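Local coordinates for protein beta-xylanase (Roseburia intestinalis L1-82, PDB 6SGF) that binds xylan with low affinity through this CBM86 module, one part of a larger enzyme that probably hydrolyses internal beta-1,4-xylosidic linkages, at residues Q64-G76 against G100-E113. Numbering follows the deposited sequence.
Sequences QKVPISLKVYNGG and GDGAIDAVGIMITE. With XYP (beta-D-xylopyranose), chain H.
Two neighbouring antiparallel strands, 68-73 and 103-110, form part of the xylan-binding face of this carbohydrate-binding module. Their axes run at 167°, and Ser69 N bonds to Met110 O at 2.8 Å, while Lys71 and Gly108 are an antiparallel hydrogen-bonded pair with both N-H...O bonds made. On the glycan side, chi2 to chi4 of Lys71 all lie near 180° and carry NZ straight out to a bound xylose (XYP), where Lys71 NZ donates to XYP O3 at 2.9 Å and weakly to O2; Asp78 forms a salt bridge with the same ammonium, and Gln40 also bonds to it. Met110 is bent at its last torsion (chi3 74°), which brings its CE to 3.8 Å from Lys71 CE. Met110 CE also lies 3.2 Å from XYP O3. These strands sit within a five-stranded antiparallel sheet of a beta-sandwich, and its other face carries the apolar pairs: Leu70 CD2 lies 3.7 Å from Ile109 CG1, the two side chains alongside and pointing the same way, and Val72 CG1 meets Ile104 CG2. On the sugar-binding face again, the Tyr73 ring turns an edge to the partner strand, with Gly108 N in its plane and Tyr73 CE1 3.9 Å from Gly108 N. With an alanine in place of Tyr73, this edge contact would be gone and Lys42 would probably lose its cation-pi partner. Beyond the strand, Asn74 ND2 donates to Asp101 O at 2.7 Å in the carbonyl plane, tying the two loops together.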
ATOM      1  N   GLN B  64       3.805  12.677  -8.194  1.00 20.55           N
ATOM      2  CA  GLN B  64       5.178  13.168  -8.135  1.00 15.85           C
ATOM      3  C   GLN B  64       5.327  14.388  -9.037  1.00 18.33           C
ATOM      4  O   GLN B  64       5.111  14.307 -10.249  1.00 18.01           O
ATOM      5  CB  GLN B  64       6.158  12.075  -8.562  1.00 15.87           C
ATOM      6  CG  GLN B  64       7.637  12.487  -8.416  1.00 13.46           C
ATOM      7  CD  GLN B  64       8.612  11.400  -8.863  1.00 15.72           C
ATOM      8  OE1 GLN B  64       8.231  10.294  -9.192  1.00 15.67           O
ATOM      9  NE2 GLN B  64       9.869  11.740  -8.896  1.00 15.45           N
ATOM     10  N   LYS B  65       5.712  15.516  -8.441  1.00 14.54           N
ATOM     11  CA  LYS B  65       5.849  16.771  -9.162  1.00 20.27           C
ATOM     12  C   LYS B  65       7.262  17.319  -9.113  1.00 25.44           C
ATOM     13  O   LYS B  65       7.461  18.491  -9.449  1.00 24.21           O
ATOM     14  CB  LYS B  65       4.884  17.826  -8.630  1.00 17.46           C
ATOM     15  CG  LYS B  65       3.445  17.383  -8.609  1.00 21.90           C
ATOM     16  CD  LYS B  65       2.756  17.461  -9.910  1.00 30.95           C
ATOM     17  CE  LYS B  65       1.247  17.206  -9.695  1.00 38.23           C
ATOM     18  NZ  LYS B  65       0.926  15.738  -9.676  1.00 37.91           N
ATOM     19  N   VAL B  66       8.235  16.514  -8.689  1.00 19.86           N
ATOM     20  CA  VAL B  66       9.639  16.926  -8.607  1.00 23.01           C
ATOM     21  C   VAL B  66      10.494  15.663  -8.651  1.00 22.73           C
ATOM     22  O   VAL B  66      10.053  14.617  -8.137  1.00 19.30           O
ATOM     23  CB  VAL B  66       9.884  17.755  -7.333  1.00 20.85           C
ATOM     24  CG1 VAL B  66       9.533  16.913  -6.087  1.00 22.50           C
ATOM     25  CG2 VAL B  66      11.332  18.259  -7.271  1.00 25.75           C
ATOM     26  N   PRO B  67      11.696  15.675  -9.248  1.00 19.64           N
ATOM     27  CA  PRO B  67      12.572  14.494  -9.124  1.00 15.77           C
ATOM     28  C   PRO B  67      12.916  14.230  -7.664  1.00 13.09           C
ATOM     29  O   PRO B  67      13.058  15.164  -6.873  1.00 18.27           O
ATOM     30  CB  PRO B  67      13.816  14.871  -9.937  1.00 17.43           C
ATOM     31  CG  PRO B  67      13.338  15.979 -10.881  1.00 26.32           C
ATOM     32  CD  PRO B  67      12.300  16.715 -10.108  1.00 23.47           C
ATOM     33  N   ILE B  68      13.025  12.947  -7.298  1.00 12.77           N
ATOM     34  CA  ILE B  68      13.237  12.591  -5.899  1.00 14.43           C
ATOM     35  C   ILE B  68      14.497  11.742  -5.743  1.00 16.20           C
ATOM     36  O   ILE B  68      14.935  11.045  -6.655  1.00 17.12           O
ATOM     37  CB  ILE B  68      12.027  11.849  -5.254  1.00 14.57           C
ATOM     38  CG1 ILE B  68      11.672  10.548  -6.000  1.00 13.96           C
ATOM     39  CG2 ILE B  68      10.855  12.750  -5.175  1.00 20.68           C
ATOM     40  CD1 ILE B  68      10.548   9.794  -5.367  1.00 16.71           C
ATOM     41  N   SER B  69      15.039  11.789  -4.527  1.00 13.99           N
ATOM     42  CA  SER B  69      16.118  10.942  -4.062  1.00 12.94           C
ATOM     43  C   SER B  69      15.588  10.012  -2.982  1.00 15.10           C
ATOM     44  O   SER B  69      14.762  10.409  -2.153  1.00 19.12           O
ATOM     45  CB  SER B  69      17.262  11.816  -3.537  1.00 14.72           C
ATOM     46  OG  SER B  69      17.761  12.560  -4.649  1.00 16.86           O
ATOM     47  N   LEU B  70      16.021   8.760  -3.031  1.00 13.88           N
ATOM     48  CA  LEU B  70      15.530   7.720  -2.153  1.00 12.32           C
ATOM     49  C   LEU B  70      16.695   7.168  -1.340  1.00 14.60           C
ATOM     50  O   LEU B  70      17.804   6.986  -1.864  1.00 15.13           O
ATOM     51  CB  LEU B  70      14.849   6.622  -2.950  1.00 14.58           C
ATOM     52  CG  LEU B  70      13.704   7.112  -3.838  1.00 15.48           C
ATOM     53  CD1 LEU B  70      13.259   5.964  -4.765  1.00 23.54           C
ATOM     54  CD2 LEU B  70      12.545   7.651  -3.086  1.00 20.98           C
ATOM     55  N   LYS B  71      16.436   6.877  -0.074  1.00 12.53           N
ATOM     56  CA  LYS B  71      17.467   6.441   0.858  1.00 13.87           C
ATOM     57  C   LYS B  71      17.025   5.221   1.655  1.00 15.03           C
ATOM     58  O   LYS B  71      15.890   5.160   2.125  1.00 13.41           O
ATOM     59  CB  LYS B  71      17.814   7.549   1.864  1.00 17.20           C
ATOM     60  CG  LYS B  71      18.372   8.803   1.243  1.00 13.78           C
ATOM     61  CD  LYS B  71      18.684   9.836   2.351  1.00 17.98           C
ATOM     62  CE  LYS B  71      19.302  11.121   1.821  1.00 19.78           C
ATOM     63  NZ  LYS B  71      19.809  11.901   3.009  1.00 16.75           N
ATOM     64  N   VAL B  72      17.948   4.287   1.841  1.00 15.62           N
ATOM     65  CA  VAL B  72      17.791   3.146   2.729  1.00 15.94           C
ATOM     66  C   VAL B  72      18.855   3.290   3.810  1.00 19.42           C
ATOM     67  O   VAL B  72      20.052   3.169   3.536  1.00 16.09           O
ATOM     68  CB  VAL B  72      17.915   1.818   1.989  1.00 16.50           C
ATOM     69  CG1 VAL B  72      17.678   0.665   2.953  1.00 22.78           C
ATOM     70  CG2 VAL B  72      16.937   1.780   0.856  1.00 24.33           C
ATOM     71  N   TYR B  73      18.426   3.519   5.038  1.00 18.77           N
ATOM     72  CA  TYR B  73      19.365   3.719   6.136  1.00 20.24           C
ATOM     73  C   TYR B  73      19.747   2.375   6.743  1.00 25.06           C
ATOM     74  O   TYR B  73      18.960   1.418   6.715  1.00 23.03           O
ATOM     75  CB  TYR B  73      18.744   4.577   7.222  1.00 16.64           C
ATOM     76  CG  TYR B  73      18.449   6.008   6.880  1.00 17.13           C
ATOM     77  CD1 TYR B  73      17.355   6.357   6.095  1.00 17.87           C
ATOM     78  CD2 TYR B  73      19.242   7.022   7.398  1.00 21.70           C
ATOM     79  CE1 TYR B  73      17.056   7.677   5.835  1.00 16.78           C
ATOM     80  CE2 TYR B  73      18.955   8.333   7.163  1.00 21.42           C
ATOM     81  CZ  TYR B  73      17.885   8.667   6.372  1.00 22.24           C
ATOM     82  OH  TYR B  73      17.638   9.993   6.144  1.00 20.77           O
ATOM     83  N   ASN B  74      20.955   2.301   7.298  1.00 20.84           N
ATOM     84  CA  ASN B  74      21.367   1.098   8.021  1.00 22.65           C
ATOM     85  C   ASN B  74      22.102   1.497   9.300  1.00 25.81           C
ATOM     86  O   ASN B  74      23.157   0.967   9.641  1.00 24.33           O
ATOM     87  CB  ASN B  74      22.186   0.156   7.133  1.00 23.05           C
ATOM     88  CG  ASN B  74      23.576   0.696   6.748  1.00 24.51           C
ATOM     89  OD1 ASN B  74      23.793   1.895   6.573  1.00 21.81           O
ATOM     90  ND2 ASN B  74      24.524  -0.229   6.584  1.00 27.43           N
ATOM     91  N   GLY B  75      21.503   2.426  10.037  1.00 26.10           N
ATOM     92  CA  GLY B  75      21.884   2.708  11.402  1.00 27.66           C
ATOM     93  C   GLY B  75      22.735   3.933  11.595  1.00 35.68           C
ATOM     94  O   GLY B  75      22.970   4.326  12.746  1.00 31.67           O
ATOM     95  N   GLY B  76      23.230   4.533  10.513  1.00 33.20           N
ATOM     96  CA  GLY B  76      24.057   5.713  10.616  1.00 32.78           C
ATOM     97  C   GLY B  76      23.250   6.999  10.626  1.00 39.14           C
ATOM     98  O   GLY B  76      22.024   7.012  10.498  1.00 28.82           O
ATOM     99  N   GLY B 100      25.462  -3.597   2.360  1.00 30.39           N
ATOM    100  CA  GLY B 100      26.275  -3.203   3.488  1.00 38.80           C
ATOM    101  C   GLY B 100      25.931  -4.003   4.733  1.00 35.05           C
ATOM    102  O   GLY B 100      25.309  -5.065   4.665  1.00 40.49           O
ATOM    103  N   ASP B 101      26.319  -3.488   5.892  1.00 36.86           N
ATOM    104  CA  ASP B 101      26.196  -4.239   7.132  1.00 37.13           C
ATOM    105  C   ASP B 101      25.011  -3.770   7.964  1.00 34.48           C
ATOM    106  O   ASP B 101      24.415  -2.719   7.726  1.00 30.95           O
ATOM    107  CB  ASP B 101      27.494  -4.135   7.935  1.00 44.52           C
ATOM    108  CG  ASP B 101      28.610  -4.986   7.339  1.00 52.08           C
ATOM    109  OD1 ASP B 101      28.284  -5.979   6.649  1.00 47.65           O
ATOM    110  OD2 ASP B 101      29.807  -4.672   7.554  1.00 54.80           O
ATOM    111  N   GLY B 102      24.712  -4.556   8.991  1.00 30.61           N
ATOM    112  CA  GLY B 102      23.743  -4.142   9.980  1.00 33.16           C
ATOM    113  C   GLY B 102      22.312  -4.370   9.522  1.00 33.33           C
ATOM    114  O   GLY B 102      22.022  -5.219   8.680  1.00 28.25           O
ATOM    115  N   ALA B 103      21.404  -3.595  10.106  1.00 30.83           N
ATOM    116  CA  ALA B 103      19.977  -3.737   9.864  1.00 30.19           C
ATOM    117  C   ALA B 103      19.418  -2.464   9.243  1.00 25.81           C
ATOM    118  O   ALA B 103      19.882  -1.357   9.549  1.00 25.29           O
ATOM    119  CB  ALA B 103      19.225  -4.047  11.152  1.00 30.81           C
ATOM    120  N   ILE B 104      18.443  -2.624   8.356  1.00 22.73           N
ATOM    121  CA  ILE B 104      17.725  -1.477   7.815  1.00 20.90           C
ATOM    122  C   ILE B 104      16.767  -1.021   8.894  1.00 25.55           C
ATOM    123  O   ILE B 104      15.870  -1.771   9.282  1.00 28.60           O
ATOM    124  CB  ILE B 104      16.967  -1.824   6.526  1.00 22.31           C
ATOM    125  CG1 ILE B 104      17.931  -2.337   5.465  1.00 30.04           C
ATOM    126  CG2 ILE B 104      16.155  -0.583   6.058  1.00 21.18           C
ATOM    127  CD1 ILE B 104      17.240  -3.009   4.294  1.00 30.86           C
ATOM    128  N   ASP B 105      16.931   0.212   9.362  1.00 19.26           N
ATOM    129  CA  ASP B 105      16.066   0.753  10.396  1.00 27.20           C
ATOM    130  C   ASP B 105      15.135   1.841   9.877  1.00 21.28           C
ATOM    131  O   ASP B 105      14.149   2.169  10.551  1.00 22.75           O
ATOM    132  CB  ASP B 105      16.899   1.337  11.554  1.00 30.90           C
ATOM    133  CG  ASP B 105      17.854   2.460  11.106  1.00 34.88           C
ATOM    134  OD1 ASP B 105      18.458   2.359  10.020  1.00 28.01           O
ATOM    135  OD2 ASP B 105      18.026   3.442  11.856  1.00 38.14           O
ATOM    136  N   ALA B 106      15.395   2.386   8.693  1.00 21.43           N
ATOM    137  CA  ALA B 106      14.623   3.524   8.208  1.00 19.26           C
ATOM    138  C   ALA B 106      14.806   3.672   6.703  1.00 18.02           C
ATOM    139  O   ALA B 106      15.727   3.107   6.112  1.00 14.22           O
ATOM    140  CB  ALA B 106      15.037   4.824   8.907  1.00 17.49           C
ATOM    141  N   VAL B 107      13.909   4.466   6.099  1.00 14.97           N
ATOM    142  CA  VAL B 107      13.997   4.892   4.704  1.00 11.01           C
ATOM    143  C   VAL B 107      13.709   6.387   4.635  1.00 13.32           C
ATOM    144  O   VAL B 107      13.226   6.996   5.591  1.00 13.65           O
ATOM    145  CB  VAL B 107      13.025   4.111   3.797  1.00 15.15           C
ATOM    146  CG1 VAL B 107      13.380   2.610   3.831  1.00 18.41           C
ATOM    147  CG2 VAL B 107      11.592   4.368   4.192  1.00 15.42           C
ATOM    148  N   GLY B 108      14.051   6.997   3.499  1.00 11.72           N
ATOM    149  CA  GLY B 108      13.851   8.421   3.351  1.00 12.26           C
ATOM    150  C   GLY B 108      13.628   8.841   1.907  1.00 13.24           C
ATOM    151  O   GLY B 108      13.959   8.114   0.960  1.00 12.59           O
ATOM    152  N   ILE B 109      13.052  10.035   1.768  1.00 13.72           N
ATOM    153  CA  ILE B 109      12.862  10.712   0.494  1.00 12.51           C
ATOM    154  C   ILE B 109      13.387  12.127   0.662  1.00 14.91           C
ATOM    155  O   ILE B 109      13.115  12.764   1.687  1.00 15.96           O
ATOM    156  CB  ILE B 109      11.391  10.746   0.048  1.00 13.26           C
ATOM    157  CG1 ILE B 109      10.878   9.325  -0.188  1.00 22.26           C
ATOM    158  CG2 ILE B 109      11.271  11.670  -1.198  1.00 13.89           C
ATOM    159  CD1 ILE B 109       9.357   9.290  -0.579  1.00 20.24           C
ATOM    160  N   MET B 110      14.156  12.598  -0.322  1.00 12.27           N
ATOM    161  CA  MET B 110      14.799  13.907  -0.311  1.00 15.04           C
ATOM    162  C   MET B 110      14.718  14.525  -1.709  1.00 18.84           C
ATOM    163  O   MET B 110      14.608  13.809  -2.701  1.00 13.92           O
ATOM    164  CB  MET B 110      16.270  13.754   0.124  1.00 16.54           C
ATOM    165  CG  MET B 110      17.083  15.009   0.079  1.00 16.82           C
ATOM    166  SD  MET B 110      18.811  14.684   0.571  1.00 17.61           S
ATOM    167  CE  MET B 110      19.495  13.831  -0.838  1.00 15.50           C
ATOM    168  N   ILE B 111      14.796  15.854  -1.803  1.00 15.69           N
ATOM    169  CA  ILE B 111      14.937  16.516  -3.106  1.00 15.99           C
ATOM    170  C   ILE B 111      16.324  17.136  -3.219  1.00 18.47           C
ATOM    171  O   ILE B 111      16.893  17.610  -2.230  1.00 17.13           O
ATOM    172  CB  ILE B 111      13.855  17.588  -3.366  1.00 14.05           C
ATOM    173  CG1 ILE B 111      13.860  18.668  -2.295  1.00 16.40           C
ATOM    174  CG2 ILE B 111      12.488  16.914  -3.503  1.00 20.27           C
ATOM    175  CD1 ILE B 111      13.603  20.060  -2.889  1.00 25.89           C
ATOM    176  N   THR B 112      16.855  17.153  -4.444  1.00 20.72           N
ATOM    177  CA  THR B 112      18.127  17.815  -4.720  1.00 16.92           C
ATOM    178  C   THR B 112      17.956  19.104  -5.504  1.00 22.76           C
ATOM    179  O   THR B 112      18.952  19.792  -5.772  1.00 21.01           O
ATOM    180  CB  THR B 112      19.082  16.903  -5.501  1.00 19.87           C
ATOM    181  OG1 THR B 112      18.440  16.437  -6.685  1.00 20.98           O
ATOM    182  CG2 THR B 112      19.497  15.702  -4.668  1.00 19.87           C
ATOM    183  N   GLU B 113      16.734  19.459  -5.885  1.00 23.32           N
ATOM    184  CA  GLU B 113      16.515  20.702  -6.623  1.00 21.48           C
ATOM    185  C   GLU B 113      16.910  21.931  -5.797  1.00 24.65           C
ATOM    186  O   GLU B 113      16.448  22.116  -4.664  1.00 23.64           O
ATOM    187  CB  GLU B 113      15.043  20.786  -7.013  1.00 22.20           C
ATOM    188  CG  GLU B 113      14.697  21.590  -8.242  1.00 41.88           C
ATOM    189  CD  GLU B 113      15.165  20.921  -9.519  1.00 48.51           C
ATOM    190  OE1 GLU B 113      14.490  19.964 -10.012  1.00 47.00           O
ATOM    191  OE2 GLU B 113      16.211  21.368 -10.024  1.00 48.55           O
TER
HETATM  192  C1  XYP H   2      22.047  16.488   3.686  1.00 22.39           C
HETATM  193  C2  XYP H   2      21.444  15.189   3.148  1.00 23.43           C
HETATM  194  C3  XYP H   2      22.382  14.569   2.172  1.00 17.42           C
HETATM  195  C4  XYP H   2      22.881  15.556   1.142  1.00 17.59           C
HETATM  196  C5  XYP H   2      23.468  16.835   1.756  1.00 20.01           C
HETATM  197  O2  XYP H   2      21.110  14.354   4.260  1.00 22.04           O
HETATM  198  O3  XYP H   2      21.671  13.489   1.501  1.00 18.14           O
HETATM  199  O4  XYP H   2      23.884  14.871   0.375  1.00 18.88           O
HETATM  200  O5  XYP H   2      22.408  17.421   2.579  1.00 20.90           O
HETATM  201  O   HOH W   1      16.358  14.407  -6.354  1.00 17.38           O
HETATM  202  O   HOH W   2      15.049  17.102  -6.795  1.00 21.51           O
HETATM  203  O   HOH W   3      19.383   5.407  10.914  1.00 33.77           O